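Local coordinates for protein thiamine pyrophosphokinase (Candida albicans, PDB 2G9Z) that transfers a pyrophosphate group from ATP to thiamine, probably within a subunit interface, to make the cofactor thiamine pyrophosphate, at residues Q71-D76 against Y208-I213; D117-Y122 against H141-I146; I163-Q168 against K188-L193. All coordinates share one frame; numbering follows the deposited sequence.

Interaction 1 of 3, residues Q71-D76 against Y208-I213; sequences QKITID and YVLNAI
I75 and L210 meet tip to tip at the tight end of this contact, an example of how a loop beyond the end of a strand can be closed by one apolar pair and one polar residue. The CD1 of I75 lies 3.3 Å from CD2 and 3.6 Å from CD1 of L210, so one methyl faces both branches of the leucine, and the first of these distances is shorter than usual carbon contact. The CG1 that carries this methyl starts from the crowded position between backbone N and carbonyl carbon (chi1 67°).

The other end is more polar. Q71 and N211 slide past each other in opposite directions, with their CB atoms 3.3 Å apart. N211 has a positive phi of 65°, where the chain leaves its strand, and its ND2 is hydrogen-bonded to the backbone O of L69. The same ND2 approaches CG1 of buried I73 to 3.7 Å, the two side chains crossing at about a right angle. The loose, solvent side is at K72, which points its CB away from residues 208-213, and T74, both exposed.

L210 ends strand 205-210, between strands 64-68 and 237-242 of the large mixed sheet, and touches L66 and I242. The 71-76 loop leads from strand 64-68 into helix 77-81, where D76 is the N-cap and L77 and L80 pack on L210 and I75, respectively.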
loop_
_atom_site.group_PDB
_atom_site.type_symbol
_atom_site.label_atom_id
_atom_site.label_comp_id
_atom_site.label_asym_id
_atom_site.label_seq_id
_atom_site.Cartn_x
_atom_site.Cartn_y
_atom_site.Cartn_z
ATOM N N GLN A 71 12.735 -0.723 -7.886
ATOM C CA GLN A 71 11.745 0.066 -8.615
ATOM C C GLN A 71 12.458 1.266 -9.227
ATOM O O GLN A 71 13.472 1.729 -8.705
ATOM C CB GLN A 71 10.598 0.536 -7.700
ATOM C CG GLN A 71 9.488 -0.504 -7.515
ATOM C CD GLN A 71 8.258 0.049 -6.803
ATOM O OE1 GLN A 71 8.236 0.176 -5.578
ATOM N NE2 GLN A 71 7.232 0.389 -7.576
ATOM N N LYS A 72 11.936 1.763 -10.343
ATOM C CA LYS A 72 12.555 2.897 -11.013
ATOM C C LYS A 72 12.669 4.071 -10.048
ATOM O O LYS A 72 11.697 4.445 -9.396
ATOM C CB LYS A 72 11.737 3.284 -12.246
ATOM C CG LYS A 72 12.443 4.243 -13.191
ATOM C CD LYS A 72 11.687 4.360 -14.507
ATOM C CE LYS A 72 12.396 5.292 -15.477
ATOM N NZ LYS A 72 12.457 6.683 -14.954
ATOM N N ILE A 73 13.868 4.638 -9.949
ATOM C CA ILE A 73 14.115 5.761 -9.054
ATOM C C ILE A 73 13.691 7.079 -9.693
ATOM O O ILE A 73 14.260 7.505 -10.699
ATOM C CB ILE A 73 15.604 5.823 -8.656
ATOM C CG1 ILE A 73 15.976 4.547 -7.891
ATOM C CG2 ILE A 73 15.869 7.060 -7.807
ATOM C CD1 ILE A 73 17.415 4.478 -7.438
ATOM N N THR A 74 12.696 7.721 -9.085
ATOM C CA THR A 74 12.148 8.973 -9.595
ATOM C C THR A 74 12.522 10.222 -8.797
ATOM O O THR A 74 12.232 11.340 -9.223
ATOM C CB THR A 74 10.610 8.898 -9.657
ATOM O OG1 THR A 74 10.081 8.829 -8.325
ATOM C CG2 THR A 74 10.171 7.659 -10.426
ATOM N N ILE A 75 13.155 10.039 -7.644
ATOM C CA ILE A 75 13.546 11.173 -6.814
ATOM C C ILE A 75 14.917 11.716 -7.193
ATOM O O ILE A 75 15.581 11.200 -8.094
ATOM C CB ILE A 75 13.619 10.791 -5.321
ATOM C CG1 ILE A 75 14.762 9.795 -5.102
ATOM C CG2 ILE A 75 12.296 10.199 -4.868
ATOM C CD1 ILE A 75 15.231 9.698 -3.667
ATOM N N ASP A 76 15.333 12.761 -6.487
ATOM C CA ASP A 76 16.634 13.372 -6.705
ATOM C C ASP A 76 17.631 12.526 -5.913
ATOM O O ASP A 76 18.061 12.902 -4.820
ATOM C CB ASP A 76 16.635 14.810 -6.187
ATOM C CG ASP A 76 17.956 15.517 -6.423
ATOM O OD1 ASP A 76 18.951 14.838 -6.761
ATOM O OD2 ASP A 76 18.000 16.755 -6.260
ATOM N N TYR A 208 16.609 5.961 5.093
ATOM C CA TYR A 208 15.742 6.434 4.024
ATOM C C TYR A 208 15.588 5.250 3.083
ATOM O O TYR A 208 16.580 4.727 2.569
ATOM C CB TYR A 208 16.396 7.618 3.311
ATOM C CG TYR A 208 16.479 8.855 4.180
ATOM C CD1 TYR A 208 15.339 9.607 4.461
ATOM C CD2 TYR A 208 17.685 9.249 4.755
ATOM C CE1 TYR A 208 15.397 10.723 5.296
ATOM C CE2 TYR A 208 17.754 10.364 5.593
ATOM C CZ TYR A 208 16.605 11.095 5.858
ATOM O OH TYR A 208 16.666 12.193 6.690
ATOM N N VAL A 209 14.352 4.808 2.877
ATOM C CA VAL A 209 14.095 3.664 2.011
ATOM C C VAL A 209 13.381 4.055 0.715
ATOM O O VAL A 209 12.312 4.671 0.749
ATOM C CB VAL A 209 13.233 2.601 2.740
ATOM C CG1 VAL A 209 13.062 1.369 1.856
ATOM C CG2 VAL A 209 13.868 2.227 4.077
ATOM N N LEU A 210 13.972 3.695 -0.422
ATOM C CA LEU A 210 13.372 3.976 -1.732
ATOM C C LEU A 210 12.795 2.709 -2.367
ATOM O O LEU A 210 13.346 1.620 -2.198
ATOM C CB LEU A 210 14.415 4.548 -2.700
ATOM C CG LEU A 210 15.077 5.881 -2.368
ATOM C CD1 LEU A 210 16.109 6.212 -3.444
ATOM C CD2 LEU A 210 14.014 6.969 -2.273
ATOM N N ASN A 211 11.681 2.858 -3.082
ATOM C CA ASN A 211 11.049 1.751 -3.806
ATOM C C ASN A 211 10.468 0.587 -2.998
ATOM O O ASN A 211 10.276 -0.507 -3.540
ATOM C CB ASN A 211 12.041 1.191 -4.836
ATOM C CG ASN A 211 12.666 2.280 -5.694
ATOM O OD1 ASN A 211 11.980 3.202 -6.142
ATOM N ND2 ASN A 211 13.976 2.175 -5.934
ATOM N N ALA A 212 10.177 0.811 -1.723
ATOM C CA ALA A 212 9.621 -0.245 -0.875
ATOM C C ALA A 212 8.096 -0.187 -0.843
ATOM O O ALA A 212 7.434 -1.121 -0.386
ATOM C CB ALA A 212 10.169 -0.118 0.541
ATOM N N ILE A 213 7.554 0.922 -1.331
ATOM C CA ILE A 213 6.115 1.139 -1.364
ATOM C C ILE A 213 5.673 1.359 -2.806
ATOM O O ILE A 213 6.452 1.837 -3.629
ATOM C CB ILE A 213 5.730 2.403 -0.543
ATOM C CG1 ILE A 213 6.274 2.292 0.883
ATOM C CG2 ILE A 213 4.218 2.593 -0.546
ATOM C CD1 ILE A 213 5.684 1.147 1.695
#

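Interaction 2 of 3, residues D117-Y122 against H141-I146; sequences DYIPDY and HGSKII
Two hydrogen bonds tie S143 and K144 to the chain at P120 and D121, showing how a parallel pairing can be started from a loop. OG of S143 donates to the carbonyl O of P120 over 2.9 Å, in the carbonyl plane and on a lone pair. K144 N donates to D121 O at the same 2.9 Å. Y122 and K144 form a parallel bridge, supplemented by a CA-H...O contact from Y122 CA to K144 O (3.2 Å).

The apolar contacts lie to each side of these bonds. I119 crosses H141 at about a right angle, its CD1 3.5 Å from H141 CB. The Y122 ring and the extended K144 chain run side by side, CE1 to CD 3.3 Å, while I146 CD1 reaches Y122 CD1 at 3.8 Å.

Charge enters at the end of K144, whose NZ makes a salt bridge with E174; a water bound to D121 OD1 (3.0 Å) reaches that NZ only weakly, while D121 OD2 is hydrogen-bonded to I87 N.

Helix 132-139 provides the beta-alpha-beta crossover between strands 122-125 and 144-147, the latter outermost in the sheet, and its Y138 packs on I119 and P120. Helix 155-170 lies against Y122 and I146 through C162.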
loop_
_atom_site.group_PDB
_atom_site.type_symbol
_atom_site.label_atom_id
_atom_site.label_comp_id
_atom_site.label_asym_id
_atom_site.label_seq_id
_atom_site.Cartn_x
_atom_site.Cartn_y
_atom_site.Cartn_z
ATOM N N ASP A 117 30.513 7.224 -9.830
ATOM C CA ASP A 117 30.713 8.010 -8.609
ATOM C C ASP A 117 29.740 7.630 -7.497
ATOM O O ASP A 117 29.822 8.144 -6.383
ATOM C CB ASP A 117 30.568 9.507 -8.895
ATOM C CG ASP A 117 31.683 10.045 -9.757
ATOM O OD1 ASP A 117 32.852 9.698 -9.491
ATOM O OD2 ASP A 117 31.393 10.822 -10.691
ATOM N N TYR A 118 28.824 6.719 -7.797
ATOM C CA TYR A 118 27.833 6.311 -6.815
ATOM C C TYR A 118 27.772 4.799 -6.691
ATOM O O TYR A 118 26.861 4.151 -7.210
ATOM C CB TYR A 118 26.480 6.895 -7.213
ATOM C CG TYR A 118 26.542 8.401 -7.338
ATOM C CD1 TYR A 118 26.362 9.219 -6.225
ATOM C CD2 TYR A 118 26.853 9.007 -8.558
ATOM C CE1 TYR A 118 26.493 10.607 -6.320
ATOM C CE2 TYR A 118 26.988 10.391 -8.664
ATOM C CZ TYR A 118 26.807 11.184 -7.541
ATOM O OH TYR A 118 26.942 12.549 -7.639
ATOM N N ILE A 119 28.763 4.248 -5.998
ATOM C CA ILE A 119 28.844 2.813 -5.787
ATOM C C ILE A 119 28.256 2.506 -4.421
ATOM O O ILE A 119 28.656 3.093 -3.418
ATOM C CB ILE A 119 30.308 2.319 -5.820
ATOM C CG1 ILE A 119 31.014 2.836 -7.080
ATOM C CG2 ILE A 119 30.341 0.804 -5.774
ATOM C CD1 ILE A 119 30.356 2.424 -8.384
ATOM N N PRO A 120 27.290 1.583 -4.364
ATOM C CA PRO A 120 26.682 1.247 -3.076
ATOM C C PRO A 120 27.652 0.499 -2.166
ATOM O O PRO A 120 28.481 -0.289 -2.630
ATOM C CB PRO A 120 25.484 0.397 -3.485
ATOM C CG PRO A 120 26.005 -0.338 -4.680
ATOM C CD PRO A 120 26.742 0.745 -5.445
ATOM N N ASP A 121 27.550 0.757 -0.869
ATOM C CA ASP A 121 28.406 0.101 0.108
ATOM C C ASP A 121 28.123 -1.396 0.160
ATOM O O ASP A 121 29.048 -2.208 0.204
ATOM C CB ASP A 121 28.189 0.721 1.484
ATOM C CG ASP A 121 28.697 2.143 1.560
ATOM O OD1 ASP A 121 29.893 2.325 1.868
ATOM O OD2 ASP A 121 27.908 3.077 1.293
ATOM N N TYR A 122 26.842 -1.757 0.147
ATOM C CA TYR A 122 26.436 -3.158 0.202
ATOM C C TYR A 122 25.320 -3.462 -0.792
ATOM O O TYR A 122 24.480 -2.610 -1.080
ATOM C CB TYR A 122 25.906 -3.514 1.599
ATOM C CG TYR A 122 26.869 -3.350 2.752
ATOM C CD1 TYR A 122 27.665 -4.416 3.184
ATOM C CD2 TYR A 122 26.949 -2.146 3.448
ATOM C CE1 TYR A 122 28.510 -4.285 4.286
ATOM C CE2 TYR A 122 27.794 -2.000 4.549
ATOM C CZ TYR A 122 28.568 -3.074 4.961
ATOM O OH TYR A 122 29.389 -2.929 6.051
ATOM N N HIS A 141 33.373 -2.631 -8.734
ATOM C CA HIS A 141 33.610 -1.294 -8.210
ATOM C C HIS A 141 33.713 -1.220 -6.696
ATOM O O HIS A 141 33.720 -0.131 -6.121
ATOM C CB HIS A 141 32.552 -0.312 -8.717
ATOM C CG HIS A 141 32.848 0.236 -10.079
ATOM N ND1 HIS A 141 32.569 -0.454 -11.240
ATOM C CD2 HIS A 141 33.422 1.400 -10.462
ATOM C CE1 HIS A 141 32.955 0.265 -12.279
ATOM N NE2 HIS A 141 33.476 1.394 -11.835
ATOM N N GLY A 142 33.793 -2.375 -6.044
ATOM C CA GLY A 142 33.955 -2.381 -4.601
ATOM C C GLY A 142 32.745 -2.619 -3.720
ATOM O O GLY A 142 32.889 -2.701 -2.500
ATOM N N SER A 143 31.557 -2.719 -4.310
ATOM C CA SER A 143 30.357 -2.960 -3.518
ATOM C C SER A 143 30.515 -4.268 -2.752
ATOM O O SER A 143 30.968 -5.262 -3.313
ATOM C CB SER A 143 29.126 -3.052 -4.427
ATOM O OG SER A 143 28.849 -1.809 -5.051
ATOM N N LYS A 144 30.155 -4.260 -1.472
ATOM C CA LYS A 144 30.237 -5.459 -0.648
ATOM C C LYS A 144 29.009 -6.310 -0.938
ATOM O O LYS A 144 27.878 -5.901 -0.655
ATOM C CB LYS A 144 30.272 -5.090 0.836
ATOM C CG LYS A 144 31.441 -4.193 1.217
ATOM C CD LYS A 144 31.424 -3.859 2.697
ATOM C CE LYS A 144 32.593 -2.964 3.071
ATOM N NZ LYS A 144 32.615 -2.674 4.529
ATOM N N ILE A 145 29.241 -7.494 -1.495
ATOM C CA ILE A 145 28.172 -8.413 -1.855
ATOM C C ILE A 145 27.818 -9.409 -0.760
ATOM O O ILE A 145 28.671 -10.161 -0.292
ATOM C CB ILE A 145 28.548 -9.223 -3.106
ATOM C CG1 ILE A 145 28.968 -8.280 -4.235
ATOM C CG2 ILE A 145 27.380 -10.116 -3.520
ATOM C CD1 ILE A 145 27.934 -7.234 -4.590
ATOM N N ILE A 146 26.550 -9.427 -0.365
ATOM C CA ILE A 146 26.103 -10.360 0.657
ATOM C C ILE A 146 24.914 -11.154 0.140
ATOM O O ILE A 146 23.773 -10.708 0.232
ATOM C CB ILE A 146 25.697 -9.630 1.953
ATOM C CG1 ILE A 146 26.858 -8.767 2.453
ATOM C CG2 ILE A 146 25.307 -10.643 3.017
ATOM C CD1 ILE A 146 26.541 -7.990 3.722
HETATM O O HOH W 1 31.269 0.240 3.546
#

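Interaction 3 of 3, residues I163-Q168 against K188-L193; sequences IQLHYQ and KLWNGL
The indole of W190 is gripped from helix 155-170 over one face and at the edge, a clear case of one large aromatic organising a helix-helix contact. Q164 lies across the face: its CB stands 3.8 Å from the centroid of the six-membered ring, 14° off the normal, in a CH-pi contact. Farther along the extended glutamine, OE1 sits 3.5 Å above the ring plane, offset toward the rim, and NE2 comes to 3.3 Å from CZ2. At the edge, L165 CD2 meets CE3 at 3.4 Å, and Q168 CG lies in the ring plane by CZ3. CG of W190, where the indole begins, stands anti to its backbone N (chi1 -175°).

Beside the ring's edge, L165 carries the contact on to two leucines. Its CD2 touches CD2 of L189 at 3.8 Å and CD2 of L193 at 4.0 Å, while L193 also reaches Q168 CB.

The short segments cross at 50° with their axes 10.3 Å apart. Helix 155-170 packs by its I163 and Y167 against the parallel strands of the alpha/beta catalytic domain, and helix 185-195 forms a further layer outside it.

Farther out, NE1 of W190 is hydrogen-bonded to Y234 OH, and H161 meets the indole ring at an oblique plane angle. Q168 is held by a hydrogen bond from V200 N to its OE1, and W176 packs on L165.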
loop_
_atom_site.group_PDB
_atom_site.type_symbol
_atom_site.label_atom_id
_atom_site.label_comp_id
_atom_site.label_asym_id
_atom_site.label_seq_id
_atom_site.Cartn_x
_atom_site.Cartn_y
_atom_site.Cartn_z
ATOM N N ILE A 163 22.416 -3.593 7.583
ATOM C CA ILE A 163 22.599 -2.226 8.062
ATOM C C ILE A 163 22.867 -2.214 9.564
ATOM O O ILE A 163 23.769 -1.521 10.043
ATOM C CB ILE A 163 21.348 -1.362 7.759
ATOM C CG1 ILE A 163 21.285 -1.068 6.257
ATOM C CG2 ILE A 163 21.381 -0.065 8.579
ATOM C CD1 ILE A 163 19.967 -0.492 5.780
ATOM N N GLN A 164 22.074 -2.978 10.303
ATOM C CA GLN A 164 22.234 -3.054 11.746
ATOM C C GLN A 164 23.578 -3.674 12.102
ATOM O O GLN A 164 24.273 -3.195 13.003
ATOM C CB GLN A 164 21.098 -3.871 12.358
ATOM C CG GLN A 164 19.769 -3.135 12.370
ATOM C CD GLN A 164 18.670 -3.933 13.027
ATOM O OE1 GLN A 164 18.216 -4.944 12.490
ATOM N NE2 GLN A 164 18.243 -3.491 14.203
ATOM N N LEU A 165 23.945 -4.731 11.385
ATOM C CA LEU A 165 25.213 -5.404 11.626
ATOM C C LEU A 165 26.393 -4.511 11.258
ATOM O O LEU A 165 27.425 -4.535 11.927
ATOM C CB LEU A 165 25.270 -6.720 10.843
ATOM C CG LEU A 165 24.375 -7.817 11.427
ATOM C CD1 LEU A 165 24.357 -9.028 10.513
ATOM C CD2 LEU A 165 24.893 -8.202 12.812
ATOM N N HIS A 166 26.242 -3.720 10.200
ATOM C CA HIS A 166 27.309 -2.818 9.775
ATOM C C HIS A 166 27.731 -1.869 10.894
ATOM O O HIS A 166 28.916 -1.707 11.160
ATOM C CB HIS A 166 26.868 -1.975 8.578
ATOM C CG HIS A 166 27.757 -0.797 8.315
ATOM N ND1 HIS A 166 28.908 -0.883 7.563
ATOM C CD2 HIS A 166 27.681 0.487 8.742
ATOM C CE1 HIS A 166 29.503 0.297 7.536
ATOM N NE2 HIS A 166 28.779 1.146 8.244
ATOM N N TYR A 167 26.754 -1.234 11.534
ATOM C CA TYR A 167 27.037 -0.288 12.609
ATOM C C TYR A 167 27.530 -0.956 13.883
ATOM O O TYR A 167 27.905 -0.286 14.845
ATOM C CB TYR A 167 25.800 0.566 12.890
ATOM C CG TYR A 167 25.611 1.651 11.854
ATOM C CD1 TYR A 167 26.441 2.773 11.841
ATOM C CD2 TYR A 167 24.657 1.526 10.845
ATOM C CE1 TYR A 167 26.331 3.742 10.849
ATOM C CE2 TYR A 167 24.538 2.492 9.840
ATOM C CZ TYR A 167 25.383 3.596 9.849
ATOM O OH TYR A 167 25.306 4.541 8.853
ATOM N N GLN A 168 27.542 -2.281 13.883
ATOM C CA GLN A 168 28.019 -3.013 15.044
ATOM C C GLN A 168 29.413 -3.576 14.804
ATOM O O GLN A 168 30.290 -3.477 15.662
ATOM C CB GLN A 168 27.073 -4.167 15.384
ATOM C CG GLN A 168 25.709 -3.747 15.897
ATOM C CD GLN A 168 25.797 -2.859 17.122
ATOM O OE1 GLN A 168 26.491 -3.181 18.089
ATOM N NE2 GLN A 168 25.084 -1.738 17.091
ATOM N N LYS A 188 21.174 -14.991 11.450
ATOM C CA LYS A 188 21.816 -15.717 12.537
ATOM C C LYS A 188 22.742 -14.780 13.296
ATOM O O LYS A 188 22.608 -14.615 14.504
ATOM C CB LYS A 188 22.619 -16.904 11.997
ATOM C CG LYS A 188 21.767 -18.015 11.404
ATOM C CD LYS A 188 22.630 -19.142 10.856
ATOM C CE LYS A 188 21.773 -20.269 10.303
ATOM N NZ LYS A 188 22.597 -21.401 9.802
ATOM N N LEU A 189 23.667 -14.154 12.574
ATOM C CA LEU A 189 24.628 -13.240 13.178
ATOM C C LEU A 189 23.956 -12.191 14.061
ATOM O O LEU A 189 24.376 -11.980 15.199
ATOM C CB LEU A 189 25.454 -12.541 12.093
ATOM C CG LEU A 189 26.881 -12.114 12.449
ATOM C CD1 LEU A 189 27.461 -11.288 11.312
ATOM C CD2 LEU A 189 26.894 -11.312 13.727
ATOM N N TRP A 190 22.924 -11.531 13.548
ATOM C CA TRP A 190 22.239 -10.509 14.331
ATOM C C TRP A 190 21.696 -11.130 15.611
ATOM O O TRP A 190 21.754 -10.523 16.678
ATOM C CB TRP A 190 21.097 -9.885 13.525
ATOM C CG TRP A 190 20.414 -8.734 14.218
ATOM C CD1 TRP A 190 19.078 -8.610 14.473
ATOM C CD2 TRP A 190 21.029 -7.536 14.719
ATOM N NE1 TRP A 190 18.821 -7.411 15.099
ATOM C CE2 TRP A 190 19.999 -6.732 15.261
ATOM C CE3 TRP A 190 22.349 -7.062 14.759
ATOM C CZ2 TRP A 190 20.248 -5.478 15.840
ATOM C CZ3 TRP A 190 22.597 -5.812 15.334
ATOM C CH2 TRP A 190 21.549 -5.037 15.866
ATOM N N ASN A 191 21.179 -12.350 15.497
ATOM C CA ASN A 191 20.630 -13.062 16.647
ATOM C C ASN A 191 21.733 -13.476 17.621
ATOM O O ASN A 191 21.652 -13.204 18.819
ATOM C CB ASN A 191 19.862 -14.302 16.180
ATOM C CG ASN A 191 19.273 -15.093 17.335
ATOM O OD1 ASN A 191 19.611 -16.261 17.541
ATOM N ND2 ASN A 191 18.389 -14.460 18.095
ATOM N N GLY A 192 22.765 -14.131 17.099
ATOM C CA GLY A 192 23.862 -14.570 17.942
ATOM C C GLY A 192 24.567 -13.416 18.627
ATOM O O GLY A 192 24.980 -13.525 19.783
ATOM N N LEU A 193 24.702 -12.304 17.911
ATOM C CA LEU A 193 25.368 -11.122 18.445
ATOM C C LEU A 193 24.638 -10.606 19.681
ATOM O O LEU A 193 25.263 -10.129 20.631
ATOM C CB LEU A 193 25.428 -10.027 17.378
ATOM C CG LEU A 193 26.259 -8.784 17.699
ATOM C CD1 LEU A 193 27.735 -9.152 17.751
ATOM C CD2 LEU A 193 26.017 -7.725 16.634
#

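All three contacts are partly buried, but interaction 1 lies nearest the centre of the chain, and interactions 2 and 3 lie farther out. Interactions 1 and 2 both involve the large mixed sheet: the first follows a strand within it, the second joins the outermost strand, 144-147, to its neighbour, and one backbone and one side-chain hydrogen bond cross the contact in the second. Interaction 3 joins helices instead and has no hydrogen bond between its segments, relying on an indole and leucines. Interactions 2 and 3 meet directly where Y122 OH lies 2.6 Å from H166 ND1, a probable hydrogen bond that ties the sheet edge to helix 155-170. Interaction 1 touches neither of them.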